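Anti-sigma-I factor RsgI2 (Clostridium thermocellum, PDB 4B9P) probably senses cellulose outside the cell through this family 3 carbohydrate-binding module, and thereby controls the release of the sigma factor SigI2 held by its cytoplasmic part. Local coordinates at residues S138-S143 with V147-I152. Residues are numbered along the deposited sequence; the frame is centred on the assembly and turned at random. Where two conformers were deposited one is given.
Sequences SFNNSS and VVWDKI
In this CBM3 beta-sandwich, the loop that leaves the calcium site at Asp132, Ser135 and Asp136 packs, through Ser138, Asn140 and Ser143, against the chain that crosses from edge strand 147-148 of one sheet to strand 152-156 of the other. The Trp149 side chain fills the interface, suited to the place by having both a broad face and an N-H. With CG anti to the backbone N (chi1 -170°), its indole reaches back to the loop, and NE1 donates to Ser138 O at 2.9 Å, a bent bond (144°) that meets the oxygen from above the carbonyl plane. Asn140 lies over one face of the six-membered ring, toward its rim: its CB makes a CH-pi contact 4.0 Å from the centroid of that ring, and its amide lies only 20° from parallel to the indole. That amide is held by its own loop. Asn140 OD1 accepts from Ser142 N (an Asx turn) and also from Ser143 N, which makes it an Asx motif, while ND2 donates to Ser143 OG at 2.9 Å. Val147 closes the far end, its CG2 3.6 Å from Asn140 ND2 and its methyls also against Ser143 OG. At the other end, Ser138 OG donates to Lys151 O at 2.6 Å and also bonds to Tyr47 N in strand 42-48, a double role that fits a small hydroxyl in a buried position. Three bonds within the loop thus fix the rotation of the Asn140 amide and hold its CB and flat side against the indole.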
loop_
_atom_site.group_PDB
_atom_site.type_symbol
_atom_site.label_atom_id
_atom_site.label_comp_id
_atom_site.label_asym_id
_atom_site.label_seq_id
_atom_site.Cartn_x
_atom_site.Cartn_y
_atom_site.Cartn_z
ATOM N N SER A 138 3.825 8.725 -0.959
ATOM C CA SER A 138 2.774 8.086 -1.743
ATOM C C SER A 138 1.397 8.705 -1.596
ATOM O O SER A 138 0.490 8.303 -2.315
ATOM C CB SER A 138 2.696 6.590 -1.406
ATOM O OG SER A 138 3.892 5.917 -1.766
ATOM N N PHE A 139 1.229 9.656 -0.670
ATOM C CA PHE A 139 -0.095 10.227 -0.396
ATOM C C PHE A 139 -0.662 11.058 -1.547
ATOM O O PHE A 139 0.056 11.842 -2.167
ATOM C CB PHE A 139 0.031 11.090 0.866
ATOM C CG PHE A 139 -1.222 11.788 1.289
ATOM C CD1 PHE A 139 -2.368 11.055 1.647
ATOM C CD2 PHE A 139 -1.239 13.170 1.394
ATOM C CE1 PHE A 139 -3.527 11.703 2.086
ATOM C CE2 PHE A 139 -2.381 13.820 1.862
ATOM C CZ PHE A 139 -3.526 13.071 2.204
ATOM N N ASN A 140 -1.951 10.892 -1.800
ATOM C CA ASN A 140 -2.695 11.681 -2.766
ATOM C C ASN A 140 -3.759 12.469 -2.012
ATOM O O ASN A 140 -4.709 11.900 -1.516
ATOM C CB ASN A 140 -3.343 10.691 -3.760
ATOM C CG ASN A 140 -4.188 11.367 -4.814
ATOM O OD1 ASN A 140 -4.630 12.525 -4.673
ATOM N ND2 ASN A 140 -4.449 10.631 -5.894
ATOM N N ASN A 141 -3.566 13.769 -1.899
ATOM C CA ASN A 141 -4.468 14.579 -1.104
ATOM C C ASN A 141 -5.789 14.947 -1.738
ATOM O O ASN A 141 -6.600 15.640 -1.092
ATOM C CB ASN A 141 -3.773 15.847 -0.553
ATOM C CG ASN A 141 -3.473 16.885 -1.610
ATOM O OD1 ASN A 141 -3.934 16.815 -2.744
ATOM N ND2 ASN A 141 -2.681 17.867 -1.224
ATOM N N SER A 142 -6.030 14.491 -2.964
ATOM C CA SER A 142 -7.168 15.005 -3.699
ATOM C C SER A 142 -8.158 13.943 -4.140
ATOM O O SER A 142 -9.364 14.085 -3.928
ATOM C CB SER A 142 -6.673 15.792 -4.914
ATOM O OG SER A 142 -7.736 16.289 -5.707
ATOM N N SER A 143 -7.661 12.894 -4.785
ATOM C CA SER A 143 -8.575 11.967 -5.442
ATOM C C SER A 143 -9.489 11.251 -4.479
ATOM O O SER A 143 -9.054 10.715 -3.457
ATOM C CB SER A 143 -7.807 10.925 -6.236
ATOM O OG SER A 143 -6.901 11.553 -7.121
ATOM N N VAL A 147 -7.285 6.433 -9.121
ATOM C CA VAL A 147 -6.619 7.028 -10.278
ATOM C C VAL A 147 -5.330 6.287 -10.513
ATOM O O VAL A 147 -4.742 5.734 -9.602
ATOM C CB VAL A 147 -6.333 8.558 -10.088
ATOM C CG1 VAL A 147 -7.599 9.340 -9.829
ATOM C CG2 VAL A 147 -5.315 8.847 -8.952
ATOM N N VAL A 148 -4.874 6.249 -11.755
ATOM C CA VAL A 148 -3.530 5.723 -12.002
ATOM C C VAL A 148 -2.509 6.517 -11.192
ATOM O O VAL A 148 -2.560 7.745 -11.155
ATOM C CB VAL A 148 -3.229 5.778 -13.531
ATOM C CG1 VAL A 148 -1.824 5.291 -13.834
ATOM C CG2 VAL A 148 -4.253 4.889 -14.290
ATOM N N TRP A 149 -1.620 5.835 -10.472
ATOM C CA TRP A 149 -0.801 6.556 -9.486
ATOM C C TRP A 149 0.627 6.054 -9.518
ATOM O O TRP A 149 0.906 4.878 -9.218
ATOM C CB TRP A 149 -1.412 6.411 -8.099
ATOM C CG TRP A 149 -0.807 7.276 -7.073
ATOM C CD1 TRP A 149 -0.177 6.869 -5.915
ATOM C CD2 TRP A 149 -0.836 8.696 -7.059
ATOM N NE1 TRP A 149 0.203 7.977 -5.185
ATOM C CE2 TRP A 149 -0.197 9.111 -5.858
ATOM C CE3 TRP A 149 -1.344 9.669 -7.935
ATOM C CZ2 TRP A 149 -0.073 10.467 -5.510
ATOM C CZ3 TRP A 149 -1.193 11.028 -7.593
ATOM C CH2 TRP A 149 -0.543 11.405 -6.404
ATOM N N ASP A 150 1.540 6.968 -9.839
ATOM C CA ASP A 150 2.945 6.625 -10.069
ATOM C C ASP A 150 3.800 6.579 -8.798
ATOM O O ASP A 150 4.953 6.156 -8.864
ATOM C CB ASP A 150 3.584 7.677 -11.000
ATOM C CG ASP A 150 2.925 7.725 -12.365
ATOM O OD1 ASP A 150 2.932 6.668 -13.021
ATOM O OD2 ASP A 150 2.363 8.770 -12.759
ATOM N N LYS A 151 3.269 6.994 -7.636
ATOM C CA LYS A 151 4.107 7.119 -6.438
ATOM C C LYS A 151 3.936 5.963 -5.474
ATOM O O LYS A 151 4.412 6.018 -4.343
ATOM C CB LYS A 151 3.852 8.450 -5.738
ATOM C CG LYS A 151 4.396 9.641 -6.513
ATOM C CD LYS A 151 4.099 10.985 -5.768
ATOM C CE LYS A 151 5.216 11.457 -4.952
ATOM N NZ LYS A 151 4.690 12.599 -4.095
ATOM N N ILE A 152 3.279 4.905 -5.927
ATOM C CA ILE A 152 3.271 3.605 -5.263
ATOM C C ILE A 152 4.004 2.664 -6.217
ATOM O O ILE A 152 3.749 2.675 -7.418
ATOM C CB ILE A 152 1.824 3.124 -5.002
ATOM C CG1 ILE A 152 1.223 3.975 -3.863
ATOM C CG2 ILE A 152 1.777 1.614 -4.689
ATOM C CD1 ILE A 152 -0.290 3.770 -3.731
HETATM O O HOH W 1 2.558 13.079 -1.474
#